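Local coordinates for protein aldehyde dehydrogenase (Burkholderia vietnamiensis, PDB 5KF0) that probably oxidises aldehydes to carboxylic acids with a nicotinamide cofactor, as in the aldehyde dehydrogenase family, and is seen here with bound NADPH, at residues E90-L95 and K101-S106; G323-P328 and V332-S337; Y16-E21 and I51-G56; K11-Y16 and A22-T27; D403-V408 and A427-D432. All coordinates share one frame; numbering follows the deposited sequence. Where two conformers were deposited one is given.

Contact 1: E90-L95 and K101-S106; sequences ELAEAL and KPINDS. With MG (magnesium ion), chain F.
This is a buried helix-to-helix contact at the short connection where helix 88-99 gives way to helix 103-123. Leu-95 and Ala-92 on the first helix meet Ser-106, Lys-101 and Ile-103 at the start of the second. The backbones come closest at Ala-92 and Ser-106, whose CA atoms are 5.1 Å apart. Both residues are small, consistent with this close approach. Ser-106 CB lies 3.5 Å from Ala-92 O.

Leu-95 packs beside them. In the conformer described, its chi1 of 173° turns the branch toward the second helix, with Leu-95 CG 3.5 Å from Ser-106 OG. Its CD2 rests on the Ser-106 backbone. The aliphatic part of Lys-101 runs obliquely across Leu-95, with Lys-101 CD 4.0 Å from Leu-95 CG. The charged end goes elsewhere: NZ is bound by Gln-288, Tyr-287 and Glu-109. Ile-103 reaches over with CD1, which is 4.2 Å from Ala-92 CB.

Ser-106 OG turns back and donates to Lys-101 O at 2.9 Å, from above the carbonyl plane. Pro-102, the next residue, is the N-cap of the helix. Glu-93 points off the contact and binds magnesium through OE2 at 1.9 Å, together with His-6 and His-8 of what is evidently the N-terminal histidine tag; the site is probably not native. Leu-91 packs on Ile-196 of helix 192-202 and Leu-165 of helix 164-178, and Leu-95 on Pro-164.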
# COMPACT_ATOMS: atom_id res chain seq x y z
N GLU A 90 -35.82 -17.09 -5.06
CA GLU A 90 -35.94 -17.28 -6.49
C GLU A 90 -34.61 -17.68 -7.11
O GLU A 90 -34.53 -18.63 -7.91
CB GLU A 90 -36.48 -16.01 -7.14
CG GLU A 90 -36.49 -16.02 -8.65
CD GLU A 90 -36.84 -14.66 -9.23
OE1 GLU A 90 -37.13 -13.72 -8.44
OE2 GLU A 90 -36.82 -14.52 -10.47
N LEU A 91 -33.54 -16.96 -6.74
CA LEU A 91 -32.21 -17.28 -7.25
C LEU A 91 -31.79 -18.68 -6.83
O LEU A 91 -31.23 -19.44 -7.63
CB LEU A 91 -31.20 -16.24 -6.77
CG LEU A 91 -31.31 -14.91 -7.52
CD1 LEU A 91 -30.71 -13.77 -6.70
CD2 LEU A 91 -30.65 -15.01 -8.89
N ALA A 92 -32.03 -19.03 -5.56
CA ALA A 92 -31.63 -20.34 -5.05
C ALA A 92 -32.38 -21.46 -5.77
O ALA A 92 -31.78 -22.48 -6.11
CB ALA A 92 -31.88 -20.42 -3.54
N GLU A 93 -33.68 -21.28 -6.00
CA GLU A 93 -34.43 -22.33 -6.68
C GLU A 93 -33.98 -22.46 -8.13
O GLU A 93 -33.86 -23.58 -8.64
CB GLU A 93 -35.93 -22.06 -6.61
CG GLU A 93 -36.69 -23.01 -7.53
CD GLU A 93 -38.19 -23.05 -7.29
OE1 GLU A 93 -38.79 -21.99 -7.02
OE2 GLU A 93 -38.75 -24.16 -7.39
N ALA A 94 -33.75 -21.34 -8.81
CA ALA A 94 -33.27 -21.40 -10.19
C ALA A 94 -31.97 -22.18 -10.26
O ALA A 94 -31.79 -23.04 -11.14
CB ALA A 94 -33.09 -20.00 -10.76
N LEU A 95 -31.06 -21.91 -9.33
CA LEU A 95 -29.79 -22.61 -9.29
C LEU A 95 -29.99 -24.09 -9.00
O LEU A 95 -29.35 -24.95 -9.62
CB LEU A 95 -28.89 -21.96 -8.24
CG LEU A 95 -27.56 -22.57 -7.87
CD1 LEU A 95 -26.71 -22.79 -9.12
CD2 LEU A 95 -26.87 -21.61 -6.92
N LYS A 101 -28.17 -28.48 -8.17
CA LYS A 101 -27.37 -28.24 -6.98
C LYS A 101 -28.24 -28.35 -5.73
O LYS A 101 -29.29 -27.69 -5.65
CB LYS A 101 -26.71 -26.86 -7.05
CG LYS A 101 -25.81 -26.49 -5.88
CD LYS A 101 -25.05 -25.18 -6.20
CE LYS A 101 -24.06 -24.80 -5.11
NZ LYS A 101 -22.86 -24.12 -5.73
N PRO A 102 -27.86 -29.17 -4.75
CA PRO A 102 -28.66 -29.31 -3.53
C PRO A 102 -29.09 -27.95 -2.96
O PRO A 102 -28.31 -27.01 -2.92
CB PRO A 102 -27.72 -30.04 -2.57
CG PRO A 102 -26.93 -30.92 -3.51
CD PRO A 102 -26.69 -30.07 -4.74
N ILE A 103 -30.36 -27.87 -2.56
CA ILE A 103 -30.95 -26.56 -2.26
C ILE A 103 -30.19 -25.85 -1.14
O ILE A 103 -30.01 -24.63 -1.19
CB ILE A 103 -32.46 -26.71 -1.94
CG1 ILE A 103 -33.08 -25.33 -1.73
CG2 ILE A 103 -32.72 -27.65 -0.75
CD1 ILE A 103 -33.02 -24.43 -2.96
N ASN A 104 -29.71 -26.60 -0.13
CA ASN A 104 -28.90 -25.98 0.92
C ASN A 104 -27.68 -25.29 0.34
O ASN A 104 -27.31 -24.19 0.76
CB ASN A 104 -28.44 -27.03 1.93
CG ASN A 104 -29.56 -27.56 2.78
OD1 ASN A 104 -30.54 -26.86 3.04
ND2 ASN A 104 -29.42 -28.80 3.24
N ASP A 105 -27.01 -25.94 -0.61
CA ASP A 105 -25.80 -25.37 -1.19
C ASP A 105 -26.12 -24.30 -2.22
O ASP A 105 -25.33 -23.36 -2.40
CB ASP A 105 -24.96 -26.49 -1.80
CG ASP A 105 -24.56 -27.51 -0.75
OD1 ASP A 105 -23.86 -27.12 0.21
OD2 ASP A 105 -24.94 -28.69 -0.87
N SER A 106 -27.26 -24.42 -2.90
CA SER A 106 -27.71 -23.34 -3.77
C SER A 106 -27.94 -22.07 -2.96
O SER A 106 -27.53 -20.98 -3.37
CB SER A 106 -29.00 -23.74 -4.49
OG SER A 106 -28.77 -24.80 -5.42
MG MG F . -40.66 -24.09 -7.49

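Contact 2: G323-P328 and V332-S337; sequences GDPKDP and VGPMIS
The long loop between helices 306-319 and 338-353 folds back on itself here, with Gly-323 and Pro-325 meeting Val-332, Gly-333 and Pro-334. One backbone bond joins the two sides. Gly-323 N donates to Val-332 O at 3.0 Å, with an N-H...O angle of 153°. Gly-323 O then lies 3.7 Å from Gly-333 CA.

The two proline rings cross at about a right angle, and Pro-325 CD is 3.8 Å from Pro-334 CD. Gly-333 passes close beside Pro-325; the CA atoms of Gly-333 and Pro-325 are 5.2 Å apart.

Asp-324 to Asp-327 form a type I beta turn, closed by Asp-327 N to Asp-324 O. An Asx turn is laid over it. Asp-324 OD1 accepts from Lys-326 N at 2.9 Å, from above the carboxylate plane. Lys-326 NZ makes only a long ion pair with the same oxygen and has a salt bridge to Asp-33. Gly-323, just before the turn, has an extended backbone. Gly-333 O accepts from Ser-289 OG. Pro-325 also packs on Phe-35 and on Cys-96 of helix 88-99.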
# COMPACT_ATOMS: atom_id res chain seq x y z
N GLY A 323 -29.72 -37.83 -3.59
CA GLY A 323 -31.08 -37.84 -4.13
C GLY A 323 -31.46 -36.50 -4.73
O GLY A 323 -30.61 -35.76 -5.23
N ASP A 324 -32.76 -36.22 -4.67
CA ASP A 324 -33.34 -35.01 -5.24
C ASP A 324 -32.69 -33.77 -4.62
O ASP A 324 -32.71 -33.63 -3.39
CB ASP A 324 -34.85 -35.01 -4.98
CG ASP A 324 -35.60 -33.92 -5.74
OD1 ASP A 324 -34.98 -32.94 -6.18
OD2 ASP A 324 -36.84 -34.07 -5.88
N PRO A 325 -32.11 -32.87 -5.42
CA PRO A 325 -31.51 -31.67 -4.83
C PRO A 325 -32.53 -30.72 -4.20
O PRO A 325 -32.14 -29.87 -3.40
CB PRO A 325 -30.78 -31.02 -6.02
CG PRO A 325 -31.48 -31.55 -7.23
CD PRO A 325 -31.90 -32.95 -6.87
N LYS A 326 -33.83 -30.88 -4.50
CA LYS A 326 -34.86 -30.09 -3.84
C LYS A 326 -35.08 -30.52 -2.40
O LYS A 326 -35.68 -29.77 -1.62
CB LYS A 326 -36.17 -30.18 -4.63
CG LYS A 326 -36.02 -29.67 -6.06
CD LYS A 326 -37.31 -29.85 -6.85
CE LYS A 326 -37.16 -30.95 -7.89
NZ LYS A 326 -36.07 -30.68 -8.89
N ASP A 327 -34.63 -31.71 -2.04
CA ASP A 327 -34.77 -32.21 -0.68
C ASP A 327 -33.70 -31.55 0.19
O ASP A 327 -32.51 -31.65 -0.13
CB ASP A 327 -34.63 -33.72 -0.70
CG ASP A 327 -34.82 -34.38 0.66
OD1 ASP A 327 -34.84 -33.71 1.70
OD2 ASP A 327 -34.94 -35.62 0.66
N PRO A 328 -34.06 -30.84 1.26
CA PRO A 328 -33.03 -30.19 2.09
C PRO A 328 -32.11 -31.17 2.80
O PRO A 328 -31.09 -30.73 3.34
CB PRO A 328 -33.84 -29.35 3.09
CG PRO A 328 -35.17 -30.04 3.15
CD PRO A 328 -35.42 -30.53 1.75
N VAL A 332 -25.65 -35.13 -1.82
CA VAL A 332 -25.12 -35.54 -3.12
C VAL A 332 -26.26 -35.52 -4.13
O VAL A 332 -27.10 -36.42 -4.16
CB VAL A 332 -24.47 -36.93 -3.03
CG1 VAL A 332 -23.97 -37.38 -4.40
CG2 VAL A 332 -23.33 -36.90 -2.01
N GLY A 333 -26.31 -34.48 -4.97
CA GLY A 333 -27.27 -34.45 -6.05
C GLY A 333 -26.72 -35.10 -7.31
O GLY A 333 -25.63 -35.68 -7.31
N PRO A 334 -27.46 -34.99 -8.41
CA PRO A 334 -27.00 -35.58 -9.68
C PRO A 334 -25.75 -34.90 -10.21
O PRO A 334 -25.56 -33.69 -10.04
CB PRO A 334 -28.18 -35.35 -10.62
CG PRO A 334 -28.81 -34.10 -10.10
CD PRO A 334 -28.71 -34.23 -8.59
N MET A 335 -24.91 -35.67 -10.88
CA MET A 335 -23.91 -35.03 -11.72
C MET A 335 -24.60 -34.33 -12.89
O MET A 335 -25.78 -34.56 -13.18
CB MET A 335 -22.88 -36.05 -12.20
CG MET A 335 -22.00 -36.58 -11.08
SD MET A 335 -20.79 -37.78 -11.65
CE MET A 335 -19.78 -36.74 -12.73
N ILE A 336 -23.85 -33.46 -13.57
CA ILE A 336 -24.45 -32.55 -14.53
C ILE A 336 -25.02 -33.28 -15.74
O ILE A 336 -25.94 -32.75 -16.39
CB ILE A 336 -23.42 -31.48 -14.95
CG1 ILE A 336 -24.10 -30.36 -15.76
CG2 ILE A 336 -22.23 -32.11 -15.70
CD1 ILE A 336 -25.22 -29.64 -14.99
N SER A 337 -24.54 -34.48 -16.06
CA SER A 337 -25.09 -35.25 -17.17
C SER A 337 -24.68 -36.70 -17.04
O SER A 337 -23.69 -37.03 -16.37
CB SER A 337 -24.63 -34.71 -18.52
OG SER A 337 -23.24 -34.93 -18.68

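Contact 3: Y16-E21 and I51-G56; sequences YYLANE and IDAAIG
Apolar packing carries this contact, and one methyl group does the work. Leu-18 CD1, at the end of strand 13-18, lies against the backbone and methyl groups of Ala-53 and Ala-54 on helix 48-60. Leu-18 CD1 is 3.5 Å from Ala-54 CB. It is equally near Ala-54 CA, so the methyl sits on the surface of the helix itself. Ala-53 CB is a looser neighbour, 4.3 Å from Leu-18 CD1. Chi1 of Leu-18 explains the reach. At 172° it sets CG opposite the backbone N, which carries the branch toward the helix. The small side chains of the two alanines let it come close: the CA atoms of Leu-18 and Ala-54 are 5.8 Å apart. Ser-212 of strand 211-213 packs against both Leu-18 and Ala-54.

Backbone hydrogen bonds act within each segment. Leu-18 and Glu-21 close a type I' beta turn: Leu-18 N donates to Glu-21 O at 2.9 Å, and Glu-21 N to Leu-18 O at 3.2 Å. On the helix, Ile-55 N bonds to Ile-51 O.

Polar side chains bind outside the pair. Asn-20, in the turn, bonds to Gly-209 N through OD1. A two-residue type I' turn joining adjacent antiparallel strands is characteristic of a tight beta hairpin, here strands 13-18 and 21-23, with a helix against its end.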
# COMPACT_ATOMS: atom_id res chain seq x y z
N TYR A 16 -32.74 -12.73 -23.70
CA TYR A 16 -31.37 -12.34 -23.43
C TYR A 16 -31.31 -10.82 -23.31
O TYR A 16 -32.28 -10.12 -23.58
CB TYR A 16 -30.36 -12.87 -24.47
CG TYR A 16 -30.53 -12.53 -25.94
CD1 TYR A 16 -30.48 -11.21 -26.39
CD2 TYR A 16 -30.66 -13.53 -26.89
CE1 TYR A 16 -30.60 -10.90 -27.74
CE2 TYR A 16 -30.78 -13.24 -28.23
CZ TYR A 16 -30.75 -11.93 -28.65
OH TYR A 16 -30.87 -11.63 -29.99
N TYR A 17 -30.16 -10.32 -22.87
CA TYR A 17 -30.01 -8.89 -22.61
C TYR A 17 -28.95 -8.33 -23.54
O TYR A 17 -27.78 -8.72 -23.47
CB TYR A 17 -29.68 -8.63 -21.14
CG TYR A 17 -30.95 -8.76 -20.32
CD1 TYR A 17 -31.72 -7.64 -20.02
CD2 TYR A 17 -31.42 -10.01 -19.94
CE1 TYR A 17 -32.91 -7.76 -19.31
CE2 TYR A 17 -32.62 -10.14 -19.23
CZ TYR A 17 -33.35 -9.01 -18.92
OH TYR A 17 -34.54 -9.13 -18.22
N LEU A 18 -29.37 -7.43 -24.42
CA LEU A 18 -28.52 -6.81 -25.42
C LEU A 18 -28.49 -5.32 -25.14
O LEU A 18 -29.53 -4.65 -25.21
CB LEU A 18 -29.05 -7.10 -26.83
CG LEU A 18 -28.37 -6.38 -28.00
CD1 LEU A 18 -26.93 -6.79 -28.08
CD2 LEU A 18 -29.10 -6.69 -29.32
N ALA A 19 -27.31 -4.80 -24.82
CA ALA A 19 -27.12 -3.39 -24.48
C ALA A 19 -28.16 -2.94 -23.45
O ALA A 19 -28.91 -1.98 -23.64
CB ALA A 19 -27.16 -2.51 -25.73
N ASN A 20 -28.21 -3.68 -22.35
CA ASN A 20 -28.95 -3.43 -21.13
C ASN A 20 -30.43 -3.78 -21.22
O ASN A 20 -31.12 -3.61 -20.21
CB ASN A 20 -28.89 -1.96 -20.65
CG ASN A 20 -27.48 -1.41 -20.52
OD1 ASN A 20 -26.58 -1.73 -21.31
ND2 ASN A 20 -27.29 -0.55 -19.53
N GLU A 21 -30.96 -4.22 -22.37
CA GLU A 21 -32.40 -4.37 -22.52
C GLU A 21 -32.79 -5.78 -22.95
O GLU A 21 -32.05 -6.46 -23.67
CB GLU A 21 -32.94 -3.33 -23.54
CG GLU A 21 -32.68 -1.89 -23.05
CD GLU A 21 -33.30 -0.81 -23.93
OE1 GLU A 21 -32.55 0.00 -24.52
OE2 GLU A 21 -34.54 -0.77 -24.03
N ILE A 51 -24.30 -11.14 -30.99
CA ILE A 51 -23.03 -10.97 -30.29
C ILE A 51 -22.27 -9.77 -30.86
O ILE A 51 -21.77 -8.92 -30.12
CB ILE A 51 -22.18 -12.25 -30.38
CG1 ILE A 51 -22.89 -13.41 -29.67
CG2 ILE A 51 -20.79 -12.04 -29.76
CD1 ILE A 51 -22.31 -14.79 -30.02
N ASP A 52 -22.22 -9.68 -32.19
CA ASP A 52 -21.56 -8.54 -32.82
C ASP A 52 -22.21 -7.22 -32.42
O ASP A 52 -21.52 -6.24 -32.13
CB ASP A 52 -21.57 -8.69 -34.34
CG ASP A 52 -21.04 -7.46 -35.03
OD1 ASP A 52 -19.82 -7.25 -34.96
OD2 ASP A 52 -21.84 -6.70 -35.61
N ALA A 53 -23.55 -7.17 -32.39
CA ALA A 53 -24.23 -5.95 -31.97
C ALA A 53 -23.90 -5.60 -30.52
O ALA A 53 -23.75 -4.42 -30.18
CB ALA A 53 -25.75 -6.08 -32.15
N ALA A 54 -23.79 -6.61 -29.66
CA ALA A 54 -23.45 -6.38 -28.27
C ALA A 54 -22.05 -5.79 -28.14
O ALA A 54 -21.82 -4.90 -27.30
CB ALA A 54 -23.55 -7.68 -27.48
N ILE A 55 -21.10 -6.30 -28.93
CA ILE A 55 -19.74 -5.78 -28.87
C ILE A 55 -19.70 -4.33 -29.35
O ILE A 55 -19.02 -3.48 -28.75
CB ILE A 55 -18.78 -6.66 -29.70
CG1 ILE A 55 -18.77 -8.09 -29.14
CG2 ILE A 55 -17.36 -6.07 -29.71
CD1 ILE A 55 -18.07 -9.08 -30.06
N GLY A 56 -20.42 -4.02 -30.43
CA GLY A 56 -20.44 -2.65 -30.91
C GLY A 56 -21.05 -1.70 -29.89
O GLY A 56 -20.58 -0.58 -29.70

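Contact 4: K11-Y16 and A22-T27; sequences KDTYPY and AVYANT
Tyr-16, Tyr-24 and Pro-15 carry this contact, which is the open end of the beta hairpin of strands 13-18 and 21-23. Tyr-16 and Val-23 form an antiparallel hydrogen-bonded pair. Val-23 N donates to Tyr-16 O at 2.8 Å, and Tyr-16 N to Val-23 O at 3.1 Å. Tyr-16 places its CG between the backbone N and the carbonyl carbon (chi1 58°). This lays Tyr-16 CE1 against Val-23 CB at 3.6 Å and brings OH near Ala-25 CB.

Pro-15 fits under Tyr-24, which is the centre of an inverse gamma turn. Pro-15 CB makes a CH-pi contact 3.5 Å from the Tyr-24 ring centroid, almost on the ring normal. Pro-15 CG also touches Ala-22 CB. Beyond the Tyr-16 and Val-23 pair the chains diverge, and a water bridges them, donating to Tyr-14 O and Asn-26 O. Another water lies at the Tyr-24 ring edge, accepting from Lys-11 NZ at 2.8 Å, donating to Thr-13 O and bonding Tyr-24 OH.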
# COMPACT_ATOMS: atom_id res chain seq x y z
N LYS A 11 -39.61 -18.51 -14.73
CA LYS A 11 -40.49 -18.19 -15.84
C LYS A 11 -40.45 -19.29 -16.91
O LYS A 11 -39.49 -20.07 -16.99
CB LYS A 11 -40.10 -16.84 -16.44
CG LYS A 11 -40.26 -15.68 -15.46
CD LYS A 11 -40.10 -14.31 -16.13
CE LYS A 11 -38.65 -13.86 -16.20
NZ LYS A 11 -38.48 -12.55 -16.91
N ASP A 12 -41.51 -19.35 -17.71
CA ASP A 12 -41.57 -20.31 -18.81
C ASP A 12 -40.57 -19.97 -19.91
O ASP A 12 -40.09 -20.88 -20.60
CB ASP A 12 -42.97 -20.36 -19.42
CG ASP A 12 -43.97 -21.08 -18.56
OD1 ASP A 12 -43.55 -21.79 -17.61
OD2 ASP A 12 -45.17 -20.96 -18.85
N THR A 13 -40.27 -18.68 -20.09
CA THR A 13 -39.30 -18.21 -21.06
C THR A 13 -38.51 -17.05 -20.45
O THR A 13 -39.00 -16.33 -19.58
CB THR A 13 -39.94 -17.73 -22.37
OG1 THR A 13 -40.69 -16.54 -22.12
CG2 THR A 13 -40.87 -18.79 -22.97
N TYR A 14 -37.28 -16.87 -20.95
CA TYR A 14 -36.41 -15.76 -20.58
C TYR A 14 -35.86 -15.10 -21.84
O TYR A 14 -35.56 -15.78 -22.83
CB TYR A 14 -35.22 -16.21 -19.69
CG TYR A 14 -35.64 -16.55 -18.28
CD1 TYR A 14 -35.51 -15.63 -17.24
CD2 TYR A 14 -36.19 -17.79 -17.98
CE1 TYR A 14 -35.90 -15.94 -15.96
CE2 TYR A 14 -36.59 -18.11 -16.69
CZ TYR A 14 -36.44 -17.18 -15.69
OH TYR A 14 -36.85 -17.49 -14.41
N PRO A 15 -35.70 -13.78 -21.83
CA PRO A 15 -35.00 -13.10 -22.92
C PRO A 15 -33.50 -13.14 -22.69
O PRO A 15 -33.03 -13.52 -21.62
CB PRO A 15 -35.52 -11.67 -22.81
CG PRO A 15 -35.63 -11.48 -21.30
CD PRO A 15 -36.03 -12.85 -20.74
N TYR A 16 -32.74 -12.73 -23.70
CA TYR A 16 -31.37 -12.34 -23.43
C TYR A 16 -31.31 -10.82 -23.31
O TYR A 16 -32.28 -10.12 -23.58
CB TYR A 16 -30.36 -12.87 -24.47
CG TYR A 16 -30.53 -12.53 -25.94
CD1 TYR A 16 -30.48 -11.21 -26.39
CD2 TYR A 16 -30.66 -13.53 -26.89
CE1 TYR A 16 -30.60 -10.90 -27.74
CE2 TYR A 16 -30.78 -13.24 -28.23
CZ TYR A 16 -30.75 -11.93 -28.65
OH TYR A 16 -30.87 -11.63 -29.99
N ALA A 22 -33.96 -6.21 -22.49
CA ALA A 22 -34.43 -7.57 -22.76
C ALA A 22 -34.86 -7.74 -24.21
O ALA A 22 -35.58 -6.89 -24.76
CB ALA A 22 -35.61 -7.90 -21.85
N VAL A 23 -34.44 -8.84 -24.82
CA VAL A 23 -34.82 -9.20 -26.19
C VAL A 23 -35.33 -10.63 -26.18
O VAL A 23 -34.56 -11.57 -25.92
CB VAL A 23 -33.66 -9.04 -27.18
CG1 VAL A 23 -34.12 -9.39 -28.59
CG2 VAL A 23 -33.08 -7.64 -27.13
N TYR A 24 -36.61 -10.81 -26.47
CA TYR A 24 -37.21 -12.14 -26.56
C TYR A 24 -37.07 -12.69 -27.98
O TYR A 24 -38.04 -12.92 -28.71
CB TYR A 24 -38.67 -12.09 -26.12
CG TYR A 24 -38.85 -11.90 -24.62
CD1 TYR A 24 -38.91 -12.99 -23.76
CD2 TYR A 24 -38.96 -10.62 -24.07
CE1 TYR A 24 -39.07 -12.83 -22.40
CE2 TYR A 24 -39.12 -10.45 -22.70
CZ TYR A 24 -39.18 -11.56 -21.88
OH TYR A 24 -39.34 -11.42 -20.52
N ALA A 25 -35.80 -12.90 -28.37
CA ALA A 25 -35.48 -13.15 -29.78
C ALA A 25 -36.02 -14.49 -30.25
O ALA A 25 -36.45 -14.62 -31.41
CB ALA A 25 -33.97 -13.08 -29.99
N ASN A 26 -35.99 -15.49 -29.39
CA ASN A 26 -36.44 -16.84 -29.71
C ASN A 26 -36.55 -17.60 -28.39
O ASN A 26 -36.24 -17.06 -27.32
CB ASN A 26 -35.48 -17.53 -30.68
CG ASN A 26 -34.08 -17.63 -30.11
OD1 ASN A 26 -33.84 -18.36 -29.15
ND2 ASN A 26 -33.14 -16.87 -30.69
N THR A 27 -36.98 -18.85 -28.48
CA THR A 27 -36.97 -19.76 -27.33
C THR A 27 -36.16 -21.01 -27.63
O THR A 27 -36.52 -22.12 -27.25
CB THR A 27 -38.39 -20.13 -26.91
OG1 THR A 27 -39.10 -20.65 -28.03
CG2 THR A 27 -39.14 -18.90 -26.38
O HOH W 1 -39.52 -13.54 -19.26
O HOH W 2 -37.21 -15.98 -25.10

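Contact 5: D403-V408 and A427-D432; sequences DALARV and AQRAWD
Two helices, 401-409 and 424-433, pack here through a single leucine, beside the mixed sheet that holds strand 263-266, in what is probably the catalytic domain of the aldehyde dehydrogenase fold. Leu-405 splits its branches between two residues of the facing helix. Leu-405 CD1 lies 3.6 Å from Arg-429 CG, and Leu-405 CD2 lies 4.0 Å from Ala-430 CB. Ala-430 is small, and the helices come within 6.8 Å there, measured from Leu-405 CA to Ala-430 CA. Chi1 of -178° sets Arg-429 CG against the leucine. The chain then bends at chi2, and its guanidinium makes a salt bridge with Asp-402.

Within helix 401-409, Arg-407 NH1 donates to Asp-403 OD1 at 3.0 Å as part of a salt bridge, in the plane of the guanidinium.

Asp-432 makes salt bridges to Arg-148 of the second subunit and Arg-484 of the third, and Trp-431 a cation-pi contact with that Arg-148. Leu-405 also packs on Ile-265 of strand 263-266 and on Leu-434, while Val-408 meets strands 263-266 and 298-302.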
# COMPACT_ATOMS: atom_id res chain seq x y z
N ASP A 403 7.52 -35.86 1.34
CA ASP A 403 6.96 -36.76 0.34
C ASP A 403 5.50 -36.41 0.04
O ASP A 403 5.06 -36.47 -1.11
CB ASP A 403 7.09 -38.21 0.82
CG ASP A 403 6.54 -39.21 -0.19
OD1 ASP A 403 5.72 -40.06 0.22
OD2 ASP A 403 6.95 -39.18 -1.37
N ALA A 404 4.73 -36.08 1.08
CA ALA A 404 3.36 -35.62 0.86
C ALA A 404 3.34 -34.39 -0.03
O ALA A 404 2.53 -34.29 -0.96
CB ALA A 404 2.68 -35.33 2.19
N LEU A 405 4.24 -33.43 0.23
CA LEU A 405 4.27 -32.22 -0.59
C LEU A 405 4.60 -32.55 -2.04
O LEU A 405 3.96 -32.04 -2.97
CB LEU A 405 5.28 -31.21 -0.02
CG LEU A 405 5.03 -30.71 1.40
CD1 LEU A 405 6.13 -29.72 1.81
CD2 LEU A 405 3.66 -30.06 1.53
N ALA A 406 5.60 -33.41 -2.25
CA ALA A 406 5.98 -33.79 -3.60
C ALA A 406 4.82 -34.47 -4.32
O ALA A 406 4.63 -34.27 -5.53
CB ALA A 406 7.19 -34.72 -3.57
N ARG A 407 4.03 -35.26 -3.60
CA ARG A 407 2.93 -35.95 -4.25
C ARG A 407 1.76 -35.01 -4.55
O ARG A 407 1.10 -35.17 -5.58
CB ARG A 407 2.51 -37.15 -3.40
CG ARG A 407 3.56 -38.26 -3.52
CD ARG A 407 3.59 -39.23 -2.34
NE ARG A 407 2.42 -40.11 -2.34
CZ ARG A 407 2.11 -40.94 -1.35
NH1 ARG A 407 2.88 -41.00 -0.26
NH2 ARG A 407 1.03 -41.70 -1.43
N VAL A 408 1.52 -34.01 -3.71
CA VAL A 408 0.56 -32.97 -4.08
C VAL A 408 0.99 -32.31 -5.39
O VAL A 408 0.18 -32.08 -6.30
CB VAL A 408 0.42 -31.93 -2.95
CG1 VAL A 408 -0.42 -30.72 -3.44
CG2 VAL A 408 -0.20 -32.56 -1.70
N ALA A 427 3.69 -25.91 8.16
CA ALA A 427 2.89 -24.94 7.42
C ALA A 427 3.78 -24.05 6.56
O ALA A 427 3.47 -23.79 5.39
CB ALA A 427 2.05 -24.09 8.39
N GLN A 428 4.92 -23.61 7.11
CA GLN A 428 5.88 -22.80 6.35
C GLN A 428 6.45 -23.58 5.18
O GLN A 428 6.62 -23.04 4.07
CB GLN A 428 7.02 -22.36 7.27
CG GLN A 428 6.64 -21.50 8.45
CD GLN A 428 7.66 -21.59 9.59
OE1 GLN A 428 8.55 -22.45 9.59
NE2 GLN A 428 7.53 -20.70 10.56
N ARG A 429 6.80 -24.85 5.41
CA ARG A 429 7.34 -25.67 4.34
C ARG A 429 6.32 -25.84 3.22
O ARG A 429 6.66 -25.79 2.04
CB ARG A 429 7.77 -27.03 4.91
CG ARG A 429 8.40 -27.96 3.90
CD ARG A 429 9.75 -27.49 3.40
NE ARG A 429 10.50 -28.60 2.82
CZ ARG A 429 11.62 -28.47 2.10
NH1 ARG A 429 12.14 -27.27 1.86
NH2 ARG A 429 12.23 -29.56 1.63
N ALA A 430 5.05 -26.05 3.58
CA ALA A 430 4.01 -26.16 2.56
C ALA A 430 3.87 -24.87 1.77
O ALA A 430 3.71 -24.90 0.54
CB ALA A 430 2.68 -26.54 3.19
N TRP A 431 3.90 -23.72 2.45
CA TRP A 431 3.78 -22.45 1.74
C TRP A 431 4.95 -22.26 0.77
O TRP A 431 4.76 -21.77 -0.35
CB TRP A 431 3.73 -21.31 2.76
CG TRP A 431 3.17 -20.00 2.26
CD1 TRP A 431 2.43 -19.79 1.13
CD2 TRP A 431 3.27 -18.73 2.92
NE1 TRP A 431 2.08 -18.45 1.05
CE2 TRP A 431 2.59 -17.79 2.13
CE3 TRP A 431 3.90 -18.30 4.10
CZ2 TRP A 431 2.49 -16.44 2.48
CZ3 TRP A 431 3.81 -16.96 4.44
CH2 TRP A 431 3.11 -16.04 3.63
N ASP A 432 6.16 -22.66 1.19
CA ASP A 432 7.34 -22.56 0.33
C ASP A 432 7.23 -23.44 -0.91
O ASP A 432 7.67 -23.04 -2.00
CB ASP A 432 8.60 -23.02 1.08
CG ASP A 432 9.10 -22.04 2.13
OD1 ASP A 432 8.62 -20.90 2.23
OD2 ASP A 432 10.04 -22.45 2.85

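In the fold
Contacts 1 and 2 touch: Ile-103 N lies 2.8 Å from Pro-325 O, a probable hydrogen bond, and their centres are 11 Å apart. The loop of contact 2 thus sits against the start of helix 103-123. Contact 1 holds Glu-93, one of three residues on the magnesium ion; the other two are evidently histidines of the tag. Its Lys-101 side chain is about 9 Å from the bound NADPH. Contacts 3 and 4 share Tyr-16 and strand 13-18, with centres 14 Å apart; the Tyr-16 side chain is about 13 Å from NADPH. Contact 4 comes within about 5 Å of contact 1, nearest atoms. Contact 5 stands apart, its centre 50 Å from that of contact 4, across the chain's centre and beside other subunits.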